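Local coordinates for kinesin-like protein KAR3 (Saccharomyces cerevisiae, PDB 1F9V) that probably hydrolyses ATP to drive movement along microtubules as a kinesin motor domain, here holding the product ADP with magnesium, at residues Ile5-Arg10 / Arg333-Val338; Ile88-Tyr91 / Gly97-Phe100; Tyr91-Ser96 / Ser322-Glu327. The protein carries 2 engineered substitutions. One frame throughout, in Å; residues are numbered along the deposited sequence.

Interaction 1: Ile5-Arg10 / Arg333-Val338. With ADP (adenosine-5'-diphosphate), chain D; ADP (adenosine-5'-diphosphate), chain C.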
loop_
_atom_site.group_PDB
_atom_site.type_symbol
_atom_site.label_atom_id
_atom_site.label_comp_id
_atom_site.label_asym_id
_atom_site.label_seq_id
_atom_site.Cartn_x
_atom_site.Cartn_y
_atom_site.Cartn_z
ATOM N N ILE A 5 -9.271 7.123 5.408
ATOM C CA ILE A 5 -8.055 6.354 5.607
ATOM C C ILE A 5 -8.218 5.247 6.644
ATOM O O ILE A 5 -8.896 5.428 7.649
ATOM C CB ILE A 5 -6.917 7.289 6.084
ATOM C CG1 ILE A 5 -6.639 8.359 5.024
ATOM C CG2 ILE A 5 -5.666 6.489 6.390
ATOM C CD1 ILE A 5 -6.084 9.644 5.600
ATOM N N ARG A 6 -7.587 4.106 6.389
ATOM C CA ARG A 6 -7.618 2.986 7.321
ATOM C C ARG A 6 -6.239 2.367 7.358
ATOM O O ARG A 6 -5.481 2.454 6.392
ATOM C CB ARG A 6 -8.646 1.955 6.893
ATOM C CG ARG A 6 -10.027 2.536 6.858
ATOM C CD ARG A 6 -11.002 1.717 7.647
ATOM N NE ARG A 6 -12.370 1.860 7.146
ATOM C CZ ARG A 6 -12.970 3.015 6.872
ATOM N NH1 ARG A 6 -12.336 4.170 7.041
ATOM N NH2 ARG A 6 -14.223 3.011 6.430
ATOM N N VAL A 7 -5.915 1.747 8.484
ATOM C CA VAL A 7 -4.620 1.126 8.667
ATOM C C VAL A 7 -4.750 -0.321 9.135
ATOM O O VAL A 7 -5.465 -0.602 10.096
ATOM C CB VAL A 7 -3.796 1.910 9.714
ATOM C CG1 VAL A 7 -2.429 1.272 9.889
ATOM C CG2 VAL A 7 -3.675 3.375 9.282
ATOM N N TYR A 8 -4.078 -1.228 8.431
ATOM C CA TYR A 8 -4.063 -2.649 8.789
ATOM C C TYR A 8 -2.618 -3.033 9.077
ATOM O O TYR A 8 -1.689 -2.527 8.439
ATOM C CB TYR A 8 -4.529 -3.545 7.637
ATOM C CG TYR A 8 -5.982 -3.447 7.240
ATOM C CD1 TYR A 8 -6.907 -2.735 8.003
ATOM C CD2 TYR A 8 -6.432 -4.083 6.085
ATOM C CE1 TYR A 8 -8.249 -2.665 7.619
ATOM C CE2 TYR A 8 -7.761 -4.019 5.696
ATOM C CZ TYR A 8 -8.662 -3.311 6.458
ATOM O OH TYR A 8 -9.977 -3.251 6.047
ATOM N N CYS A 9 -2.423 -3.919 10.045
ATOM C CA CYS A 9 -1.087 -4.403 10.351
ATOM C C CYS A 9 -1.106 -5.896 10.033
ATOM O O CYS A 9 -2.122 -6.562 10.251
ATOM C CB CYS A 9 -0.758 -4.194 11.832
ATOM S SG CYS A 9 0.790 -4.993 12.369
ATOM N N ARG A 10 -0.014 -6.420 9.491
ATOM C CA ARG A 10 0.050 -7.846 9.206
ATOM C C ARG A 10 1.361 -8.445 9.667
ATOM O O ARG A 10 2.439 -8.011 9.254
ATOM C CB ARG A 10 -0.116 -8.141 7.717
ATOM C CG ARG A 10 -0.010 -9.639 7.425
ATOM C CD ARG A 10 0.069 -9.961 5.938
ATOM N NE ARG A 10 -0.293 -11.353 5.693
ATOM C CZ ARG A 10 -0.521 -11.867 4.490
ATOM N NH1 ARG A 10 -0.422 -11.102 3.406
ATOM N NH2 ARG A 10 -0.865 -13.141 4.368
ATOM N N ARG A 333 5.104 2.436 14.880
ATOM C CA ARG A 333 5.012 3.846 15.222
ATOM C C ARG A 333 4.607 4.621 13.955
ATOM O O ARG A 333 3.838 5.584 14.028
ATOM C CB ARG A 333 6.343 4.345 15.780
ATOM C CG ARG A 333 6.386 4.331 17.308
ATOM C CD ARG A 333 7.739 4.787 17.846
ATOM N NE ARG A 333 8.263 3.811 18.791
ATOM C CZ ARG A 333 9.388 3.126 18.617
ATOM N NH1 ARG A 333 10.122 3.306 17.530
ATOM N NH2 ARG A 333 9.760 2.235 19.519
ATOM N N PHE A 334 5.108 4.193 12.797
ATOM C CA PHE A 334 4.725 4.848 11.545
ATOM C C PHE A 334 3.229 4.590 11.323
ATOM O O PHE A 334 2.467 5.505 11.003
ATOM C CB PHE A 334 5.524 4.286 10.364
ATOM C CG PHE A 334 5.112 4.858 9.025
ATOM C CD1 PHE A 334 4.109 4.256 8.275
ATOM C CD2 PHE A 334 5.723 6.005 8.523
ATOM C CE1 PHE A 334 3.718 4.788 7.040
ATOM C CE2 PHE A 334 5.338 6.539 7.290
ATOM C CZ PHE A 334 4.339 5.931 6.554
ATOM N N ALA A 335 2.814 3.336 11.497
ATOM C CA ALA A 335 1.413 2.958 11.329
ATOM C C ALA A 335 0.503 3.804 12.210
ATOM O O ALA A 335 -0.565 4.232 11.775
ATOM C CB ALA A 335 1.228 1.484 11.663
ATOM N N SER A 336 0.922 4.028 13.455
ATOM C CA SER A 336 0.148 4.836 14.396
ATOM C C SER A 336 0.036 6.288 13.919
ATOM O O SER A 336 -0.996 6.939 14.100
ATOM C CB SER A 336 0.802 4.805 15.784
ATOM O OG SER A 336 0.878 3.476 16.280
ATOM N N LYS A 337 1.106 6.792 13.310
ATOM C CA LYS A 337 1.105 8.159 12.807
ATOM C C LYS A 337 0.117 8.318 11.650
ATOM O O LYS A 337 -0.559 9.345 11.537
ATOM C CB LYS A 337 2.507 8.552 12.345
ATOM C CG LYS A 337 2.560 9.916 11.671
ATOM C CD LYS A 337 3.952 10.227 11.153
ATOM C CE LYS A 337 3.991 11.583 10.475
ATOM N NZ LYS A 337 5.394 12.039 10.274
ATOM N N VAL A 338 0.010 7.300 10.801
ATOM C CA VAL A 338 -0.904 7.413 9.675
ATOM C C VAL A 338 -2.360 7.083 10.025
ATOM O O VAL A 338 -3.252 7.259 9.202
ATOM C CB VAL A 338 -0.417 6.570 8.472
ATOM C CG1 VAL A 338 0.876 7.154 7.944
ATOM C CG2 VAL A 338 -0.205 5.128 8.874
HETATM P PB ADP D . -17.762 0.679 7.169
HETATM O O1B ADP D . -18.260 1.755 8.080
HETATM O O2B ADP D . -16.141 0.748 7.010
HETATM O O3B ADP D . -18.195 -0.670 7.643
HETATM P PA ADP D . -17.684 1.632 4.430
HETATM O O1A ADP D . -18.783 2.212 3.637
HETATM O O2A ADP D . -16.730 2.660 4.887
HETATM O O3A ADP D . -18.289 0.930 5.716
HETATM O "O5'" ADP D . -16.965 0.416 3.657
HETATM C "C5'" ADP D . -17.120 -0.916 4.154
HETATM C "C4'" ADP D . -15.909 -1.802 3.859
HETATM O "O4'" ADP D . -15.113 -1.362 2.729
HETATM C "C3'" ADP D . -14.974 -1.925 5.042
HETATM O "O3'" ADP D . -15.342 -2.972 5.953
HETATM C "C2'" ADP D . -13.614 -2.131 4.424
HETATM O "O2'" ADP D . -13.295 -3.521 4.246
HETATM C "C1'" ADP D . -13.710 -1.336 3.123
HETATM N N9 ADP D . -13.111 0.058 3.252
HETATM C C8 ADP D . -13.767 1.233 3.223
HETATM N N7 ADP D . -12.882 2.240 3.349
HETATM C C5 ADP D . -11.674 1.727 3.452
HETATM C C6 ADP D . -10.361 2.227 3.592
HETATM N N6 ADP D . -10.132 3.553 3.649
HETATM N N1 ADP D . -9.299 1.357 3.674
HETATM C C2 ADP D . -9.468 0.017 3.620
HETATM N N3 ADP D . -10.715 -0.473 3.479
HETATM C C4 ADP D . -11.820 0.320 3.394
HETATM P PB ADP C . 9.519 -7.620 1.625
HETATM O O1B ADP C . 8.847 -6.830 2.688
HETATM O O2B ADP C . 8.809 -7.374 0.206
HETATM O O3B ADP C . 10.975 -7.330 1.568
HETATM P PA ADP C . 8.882 -10.358 0.955
HETATM O O1A ADP C . 7.446 -10.296 0.684
HETATM O O2A ADP C . 9.617 -10.311 -0.308
HETATM O O3A ADP C . 9.300 -9.157 1.889
HETATM O "O5'" ADP C . 9.261 -11.712 1.680
HETATM C "C5'" ADP C . 9.917 -11.903 2.936
HETATM C "C4'" ADP C . 9.991 -13.451 3.093
HETATM O "O4'" ADP C . 8.881 -13.822 3.920
HETATM C "C3'" ADP C . 9.778 -14.216 1.772
HETATM O "O3'" ADP C . 10.573 -15.412 1.696
HETATM C "C2'" ADP C . 8.294 -14.541 1.737
HETATM O "O2'" ADP C . 7.970 -15.660 0.895
HETATM C "C1'" ADP C . 7.966 -14.695 3.215
HETATM N N9 ADP C . 6.585 -14.233 3.557
HETATM C C8 ADP C . 6.235 -12.941 3.717
HETATM N N7 ADP C . 4.960 -12.868 4.044
HETATM C C5 ADP C . 4.473 -14.080 4.101
HETATM C C6 ADP C . 3.235 -14.629 4.396
HETATM N N6 ADP C . 2.210 -13.831 4.710
HETATM N N1 ADP C . 3.058 -15.986 4.362
HETATM C C2 ADP C . 4.067 -16.826 4.052
HETATM N N3 ADP C . 5.279 -16.308 3.770
HETATM C C4 ADP C . 5.520 -14.970 3.783
#

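Interaction 2: Ile88-Tyr91 / Gly97-Phe100. With MG (magnesium ion), chain B; ADP (adenosine-5'-diphosphate), chain C.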
loop_
_atom_site.group_PDB
_atom_site.type_symbol
_atom_site.label_atom_id
_atom_site.label_comp_id
_atom_site.label_asym_id
_atom_site.label_seq_id
_atom_site.Cartn_x
_atom_site.Cartn_y
_atom_site.Cartn_z
ATOM N N ILE A 88 -3.482 1.727 -1.927
ATOM C CA ILE A 88 -3.113 0.718 -0.941
ATOM C C ILE A 88 -1.595 0.753 -0.881
ATOM O O ILE A 88 -0.924 0.531 -1.892
ATOM C CB ILE A 88 -3.580 -0.697 -1.342
ATOM C CG1 ILE A 88 -5.113 -0.742 -1.377
ATOM C CG2 ILE A 88 -3.025 -1.717 -0.342
ATOM C CD1 ILE A 88 -5.700 -2.100 -1.749
ATOM N N PHE A 89 -1.054 1.056 0.297
ATOM C CA PHE A 89 0.394 1.125 0.461
ATOM C C PHE A 89 0.913 0.020 1.383
ATOM O O PHE A 89 0.503 -0.057 2.543
ATOM C CB PHE A 89 0.821 2.469 1.074
ATOM C CG PHE A 89 0.446 3.679 0.258
ATOM C CD1 PHE A 89 1.302 4.165 -0.722
ATOM C CD2 PHE A 89 -0.739 4.362 0.514
ATOM C CE1 PHE A 89 0.985 5.327 -1.436
ATOM C CE2 PHE A 89 -1.069 5.523 -0.192
ATOM C CZ PHE A 89 -0.203 6.006 -1.169
ATOM N N ALA A 90 1.802 -0.826 0.879
ATOM C CA ALA A 90 2.401 -1.866 1.714
ATOM C C ALA A 90 3.683 -1.227 2.251
ATOM O O ALA A 90 4.571 -0.859 1.477
ATOM C CB ALA A 90 2.720 -3.101 0.896
ATOM N N TYR A 91 3.765 -1.106 3.577
ATOM C CA TYR A 91 4.884 -0.468 4.272
ATOM C C TYR A 91 5.540 -1.431 5.253
ATOM O O TYR A 91 4.849 -2.213 5.907
ATOM C CB TYR A 91 4.354 0.754 5.040
ATOM C CG TYR A 91 5.377 1.519 5.848
ATOM C CD1 TYR A 91 5.900 2.725 5.379
ATOM C CD2 TYR A 91 5.826 1.044 7.090
ATOM C CE1 TYR A 91 6.843 3.439 6.115
ATOM C CE2 TYR A 91 6.777 1.758 7.840
ATOM C CZ TYR A 91 7.278 2.952 7.341
ATOM O OH TYR A 91 8.217 3.662 8.050
ATOM N N GLY A 97 7.411 -8.745 4.363
ATOM C CA GLY A 97 6.309 -9.325 3.607
ATOM C C GLY A 97 5.507 -8.426 2.666
ATOM O O GLY A 97 4.429 -8.818 2.229
ATOM N N LYS A 98 6.016 -7.237 2.344
ATOM C CA LYS A 98 5.292 -6.319 1.450
ATOM C C LYS A 98 4.981 -6.925 0.078
ATOM O O LYS A 98 3.839 -6.901 -0.385
ATOM C CB LYS A 98 6.094 -5.025 1.246
ATOM C CG LYS A 98 6.257 -4.189 2.500
ATOM C CD LYS A 98 7.153 -2.971 2.284
ATOM C CE LYS A 98 8.488 -3.327 1.656
ATOM N NZ LYS A 98 9.418 -3.995 2.611
ATOM N N THR A 99 6.002 -7.460 -0.575
ATOM C CA THR A 99 5.823 -8.050 -1.897
ATOM C C THR A 99 4.963 -9.301 -1.877
ATOM O O THR A 99 4.149 -9.506 -2.774
ATOM C CB THR A 99 7.169 -8.365 -2.528
ATOM O OG1 THR A 99 7.907 -7.148 -2.635
ATOM C CG2 THR A 99 6.996 -8.959 -3.919
ATOM N N PHE A 100 5.142 -10.142 -0.864
ATOM C CA PHE A 100 4.330 -11.353 -0.761
ATOM C C PHE A 100 2.868 -10.937 -0.655
ATOM O O PHE A 100 1.987 -11.514 -1.286
ATOM C CB PHE A 100 4.709 -12.169 0.483
ATOM C CG PHE A 100 3.968 -13.474 0.596
ATOM C CD1 PHE A 100 2.705 -13.526 1.184
ATOM C CD2 PHE A 100 4.523 -14.649 0.103
ATOM C CE1 PHE A 100 2.002 -14.735 1.280
ATOM C CE2 PHE A 100 3.829 -15.862 0.192
ATOM C CZ PHE A 100 2.566 -15.900 0.783
HETATM MG MG MG B . 9.815 -6.740 -1.659
HETATM P PB ADP C . 9.519 -7.620 1.625
HETATM O O1B ADP C . 8.847 -6.830 2.688
HETATM O O2B ADP C . 8.809 -7.374 0.206
HETATM O O3B ADP C . 10.975 -7.330 1.568
HETATM P PA ADP C . 8.882 -10.358 0.955
HETATM O O1A ADP C . 7.446 -10.296 0.684
HETATM O O2A ADP C . 9.617 -10.311 -0.308
HETATM O O3A ADP C . 9.300 -9.157 1.889
HETATM O "O5'" ADP C . 9.261 -11.712 1.680
HETATM C "C5'" ADP C . 9.917 -11.903 2.936
HETATM C "C4'" ADP C . 9.991 -13.451 3.093
HETATM O "O4'" ADP C . 8.881 -13.822 3.920
HETATM C "C3'" ADP C . 9.778 -14.216 1.772
HETATM O "O3'" ADP C . 10.573 -15.412 1.696
HETATM C "C2'" ADP C . 8.294 -14.541 1.737
HETATM O "O2'" ADP C . 7.970 -15.660 0.895
HETATM C "C1'" ADP C . 7.966 -14.695 3.215
HETATM N N9 ADP C . 6.585 -14.233 3.557
HETATM C C8 ADP C . 6.235 -12.941 3.717
HETATM N N7 ADP C . 4.960 -12.868 4.044
HETATM C C5 ADP C . 4.473 -14.080 4.101
HETATM C C6 ADP C . 3.235 -14.629 4.396
HETATM N N6 ADP C . 2.210 -13.831 4.710
HETATM N N1 ADP C . 3.058 -15.986 4.362
HETATM C C2 ADP C . 4.067 -16.826 4.052
HETATM N N3 ADP C . 5.279 -16.308 3.770
HETATM C C4 ADP C . 5.520 -14.970 3.783
HETATM O O HOH W 1 8.977 -4.710 -1.347
HETATM O O HOH W 2 10.482 -8.778 -2.064
HETATM O O HOH W 3 11.720 -6.146 -0.543
HETATM O O HOH W 4 10.706 -6.308 -3.632
#

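Interaction 3: Tyr91-Ser96 / Ser322-Glu327. With ADP (adenosine-5'-diphosphate), chain C.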
loop_
_atom_site.group_PDB
_atom_site.type_symbol
_atom_site.label_atom_id
_atom_site.label_comp_id
_atom_site.label_asym_id
_atom_site.label_seq_id
_atom_site.Cartn_x
_atom_site.Cartn_y
_atom_site.Cartn_z
ATOM N N TYR A 91 3.765 -1.106 3.577
ATOM C CA TYR A 91 4.884 -0.468 4.272
ATOM C C TYR A 91 5.540 -1.431 5.253
ATOM O O TYR A 91 4.849 -2.213 5.907
ATOM C CB TYR A 91 4.354 0.754 5.040
ATOM C CG TYR A 91 5.377 1.519 5.848
ATOM C CD1 TYR A 91 5.900 2.725 5.379
ATOM C CD2 TYR A 91 5.826 1.044 7.090
ATOM C CE1 TYR A 91 6.843 3.439 6.115
ATOM C CE2 TYR A 91 6.777 1.758 7.840
ATOM C CZ TYR A 91 7.278 2.952 7.341
ATOM O OH TYR A 91 8.217 3.662 8.050
ATOM N N GLY A 92 6.862 -1.349 5.374
ATOM C CA GLY A 92 7.567 -2.215 6.305
ATOM C C GLY A 92 9.009 -2.433 5.911
ATOM O O GLY A 92 9.411 -2.118 4.790
ATOM N N GLN A 93 9.802 -2.988 6.820
ATOM C CA GLN A 93 11.207 -3.223 6.522
ATOM C C GLN A 93 11.363 -4.310 5.479
ATOM O O GLN A 93 10.462 -5.126 5.275
ATOM C CB GLN A 93 11.960 -3.636 7.790
ATOM C CG GLN A 93 11.604 -5.033 8.289
ATOM C CD GLN A 93 12.458 -5.473 9.464
ATOM O OE1 GLN A 93 13.690 -5.467 9.390
ATOM N NE2 GLN A 93 11.809 -5.858 10.553
ATOM N N THR A 94 12.508 -4.318 4.811
ATOM C CA THR A 94 12.790 -5.343 3.820
ATOM C C THR A 94 12.748 -6.679 4.575
ATOM O O THR A 94 13.344 -6.816 5.645
ATOM C CB THR A 94 14.177 -5.110 3.182
ATOM O OG1 THR A 94 14.136 -3.896 2.422
ATOM C CG2 THR A 94 14.563 -6.254 2.264
ATOM N N GLY A 95 12.015 -7.639 4.027
ATOM C CA GLY A 95 11.881 -8.939 4.660
ATOM C C GLY A 95 10.609 -9.089 5.487
ATOM O O GLY A 95 10.331 -10.170 6.005
ATOM N N SER A 96 9.816 -8.028 5.607
ATOM C CA SER A 96 8.601 -8.107 6.407
ATOM C C SER A 96 7.394 -8.727 5.698
ATOM O O SER A 96 6.449 -9.171 6.358
ATOM C CB SER A 96 8.236 -6.720 6.952
ATOM O OG SER A 96 7.939 -5.805 5.913
ATOM N N SER A 322 12.259 -11.706 17.040
ATOM C CA SER A 322 13.031 -10.842 17.939
ATOM C C SER A 322 14.154 -10.049 17.297
ATOM O O SER A 322 14.405 -8.912 17.695
ATOM C CB SER A 322 13.620 -11.665 19.092
ATOM O OG SER A 322 12.597 -12.290 19.837
ATOM N N SER A 323 14.837 -10.636 16.320
ATOM C CA SER A 323 15.937 -9.934 15.670
ATOM C C SER A 323 15.461 -8.677 14.949
ATOM O O SER A 323 16.250 -7.777 14.671
ATOM C CB SER A 323 16.649 -10.855 14.675
ATOM O OG SER A 323 15.783 -11.248 13.624
ATOM N N HIS A 324 14.164 -8.616 14.664
ATOM C CA HIS A 324 13.592 -7.472 13.957
ATOM C C HIS A 324 12.724 -6.584 14.834
ATOM O O HIS A 324 12.092 -5.651 14.333
ATOM C CB HIS A 324 12.725 -7.955 12.791
ATOM C CG HIS A 324 13.406 -8.931 11.886
ATOM N ND1 HIS A 324 12.932 -10.208 11.681
ATOM C CD2 HIS A 324 14.500 -8.803 11.100
ATOM C CE1 HIS A 324 13.704 -10.826 10.805
ATOM N NE2 HIS A 324 14.662 -9.996 10.437
ATOM N N ILE A 325 12.687 -6.859 16.132
ATOM C CA ILE A 325 11.829 -6.098 17.033
ATOM C C ILE A 325 11.975 -4.574 17.015
ATOM O O ILE A 325 10.993 -3.845 17.170
ATOM C CB ILE A 325 11.974 -6.610 18.486
ATOM C CG1 ILE A 325 10.763 -6.175 19.304
ATOM C CG2 ILE A 325 13.275 -6.124 19.089
ATOM C CD1 ILE A 325 9.465 -6.777 18.817
ATOM N N ASN A 326 13.187 -4.079 16.820
ATOM C CA ASN A 326 13.368 -2.637 16.807
ATOM C C ASN A 326 12.747 -2.012 15.565
ATOM O O ASN A 326 12.106 -0.963 15.650
ATOM C CB ASN A 326 14.851 -2.300 16.902
ATOM C CG ASN A 326 15.409 -2.572 18.288
ATOM O OD1 ASN A 326 14.696 -2.457 19.288
ATOM N ND2 ASN A 326 16.682 -2.939 18.351
ATOM N N GLU A 327 12.916 -2.659 14.419
ATOM C CA GLU A 327 12.342 -2.136 13.186
ATOM C C GLU A 327 10.835 -2.316 13.224
ATOM O O GLU A 327 10.088 -1.512 12.664
ATOM C CB GLU A 327 12.922 -2.855 11.971
ATOM C CG GLU A 327 14.255 -2.301 11.495
ATOM C CD GLU A 327 14.222 -0.805 11.190
ATOM O OE1 GLU A 327 13.123 -0.212 11.066
ATOM O OE2 GLU A 327 15.313 -0.220 11.070
HETATM P PB ADP C . 9.519 -7.620 1.625
HETATM O O1B ADP C . 8.847 -6.830 2.688
HETATM O O2B ADP C . 8.809 -7.374 0.206
HETATM O O3B ADP C . 10.975 -7.330 1.568
HETATM P PA ADP C . 8.882 -10.358 0.955
HETATM O O1A ADP C . 7.446 -10.296 0.684
HETATM O O2A ADP C . 9.617 -10.311 -0.308
HETATM O O3A ADP C . 9.300 -9.157 1.889
HETATM O "O5'" ADP C . 9.261 -11.712 1.680
HETATM C "C5'" ADP C . 9.917 -11.903 2.936
HETATM C "C4'" ADP C . 9.991 -13.451 3.093
HETATM O "O4'" ADP C . 8.881 -13.822 3.920
HETATM C "C3'" ADP C . 9.778 -14.216 1.772
HETATM O "O3'" ADP C . 10.573 -15.412 1.696
HETATM C "C2'" ADP C . 8.294 -14.541 1.737
HETATM O "O2'" ADP C . 7.970 -15.660 0.895
HETATM C "C1'" ADP C . 7.966 -14.695 3.215
HETATM N N9 ADP C . 6.585 -14.233 3.557
HETATM C C8 ADP C . 6.235 -12.941 3.717
HETATM N N7 ADP C . 4.960 -12.868 4.044
HETATM C C5 ADP C . 4.473 -14.080 4.101
HETATM C C6 ADP C . 3.235 -14.629 4.396
HETATM N N6 ADP C . 2.210 -13.831 4.710
HETATM N N1 ADP C . 3.058 -15.986 4.362
HETATM C C2 ADP C . 4.067 -16.826 4.052
HETATM N N3 ADP C . 5.279 -16.308 3.770
HETATM C C4 ADP C . 5.520 -14.970 3.783
#

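Interaction 1: Ile5-Arg10 / Arg333-Val338
Strand segment 5-10 and helix segment 333-338 meet at Val7 and Ala335, running almost antiparallel at 161° with their axes 8.7 Å apart. No hydrogen bond joins them, and the contact is largely apolar and buried. Val7 carries most of it with both methyls. Its CG1, anti to the backbone N (chi1 -179°), lies against Ala335 CB at 4.1 Å, while its CG2 meets Val338 CG2 at 3.9 Å, the two valine side chains crossing at about a right angle. The small Ala335 lets the helix come close; beta-branched Val7 suits the strand, and its two methyls reach Ala335 and Val338 at once. Two residues earlier on the same side of the strand, Ile5 CG2 rests 3.8 Å from Val338 O, and its side chain also touches Ile278 of helix 258-281. Arg6 and Tyr8 point to the other face of the strand, toward a second ADP. There Arg6 NH2 donates to O2B of that ADP (3.0 Å); adenine N7 lies over one guanidinium face, displaced toward its rim, with O2A in plane at the edge. Helices against one face of a central mixed sheet are characteristic of the kinesin motor domain, a P-loop NTPase fold.

Interaction 2: Ile88-Tyr91 / Gly97-Phe100
Ala90 and Lys98 make the apolar part of this contact, with Ala90 CB 3.9 Å from Lys98 CB, and Lys98 CD lies 3.4 Å from Ala90 O. Alanine is small enough to let the helix start close over the strand end. None of the hydrogen bonds crosses between the segments; most of those described go to ADP. Lys98 bends at chi3 (-52°) and chi4 (-74°), bringing NZ within 2.9 Å of ADP O1B, and NZ also bonds Gly92 O. O1B is gripped by three donors, since Gly97 N and Lys98 N also point at it; Gly97 has a positive phi at which a side chain would be jammed. Thr99 N serves O2B, and Phe100 N reaches O1A at 2.8 Å. Metal binding comes next: Thr99 OG1 and ADP O2B each coordinate the magnesium ion at 2.2 Å, and four waters complete six ligands. Last, Phe100 lays one ring face over the adenine, whose C5 stands 3.4 Å above the ring plane, offset toward the rim. With an alanine in place of Phe100, the adenine is likely to lose the flat surface against it and be freer to shift. The loop and helix start that follow the strand make the Walker A motif, or P-loop.

Interaction 3: Tyr91-Ser96 / Ser322-Glu327
The amide of Gln93 presses into His324 and Glu327 without making a single hydrogen bond across the contact. Instead Gln93 NE2 sits 3.2 Å from His324 CB and 3.5 Å from Glu327 CB, a polar group packed on two methylenes. Gln93 belongs to the P-loop that follows strand 86-91; its partners are His324 at the N-cap position and Glu327 in the first turn of helix 325-338. Its CG stands between the backbone N and the carbonyl carbon (chi1 71°), and the chain runs extended from there. Glutamine is thus long enough to carry its flat amide from the loop onto the two CB atoms. The amide crosses the imidazole at about a right angle, the planes 87° apart. His324 ND1 and the Glu327 carboxylate have partners elsewhere: ND1 bonds Ser319 OG, and the carboxylate leads away from the glutamine to Arg250 N. On the loop side, Gln93 to Ser96 is a type II turn, with Gly95 in its third position, where the positive phi suits a residue without a side chain. Gly92 must also be small, because a CB there would run into Ser96 OG. The turn lets Gly95 N reach ADP O3B at 2.7 Å. Ser96 N also donates to Gln93 O, and Ser96 OG meets the same oxygen in the carbonyl plane, on a lone pair, at 2.7 Å.

Overall arrangement
From the N terminus, the strand 4-11 enters the sheet first, and interaction 1 closes the longest loop when helix 325-338 returns to pack on it. Interactions 2 and 3 are nested inside that loop, and both set out from the region of Tyr91, which they share. Interaction 2 closes a very short loop, from strand 86-91 to the helix 98-103 just after the P-loop, whereas interaction 3 spans 226 residues to the beginning of helix 325-338. That helix thus faces the P-loop at one end and the sheet at the other. Phe334 stacks on Tyr91 between them, and Lys98 NZ probably bonds Gly92 O, joining interaction 2 to interaction 3.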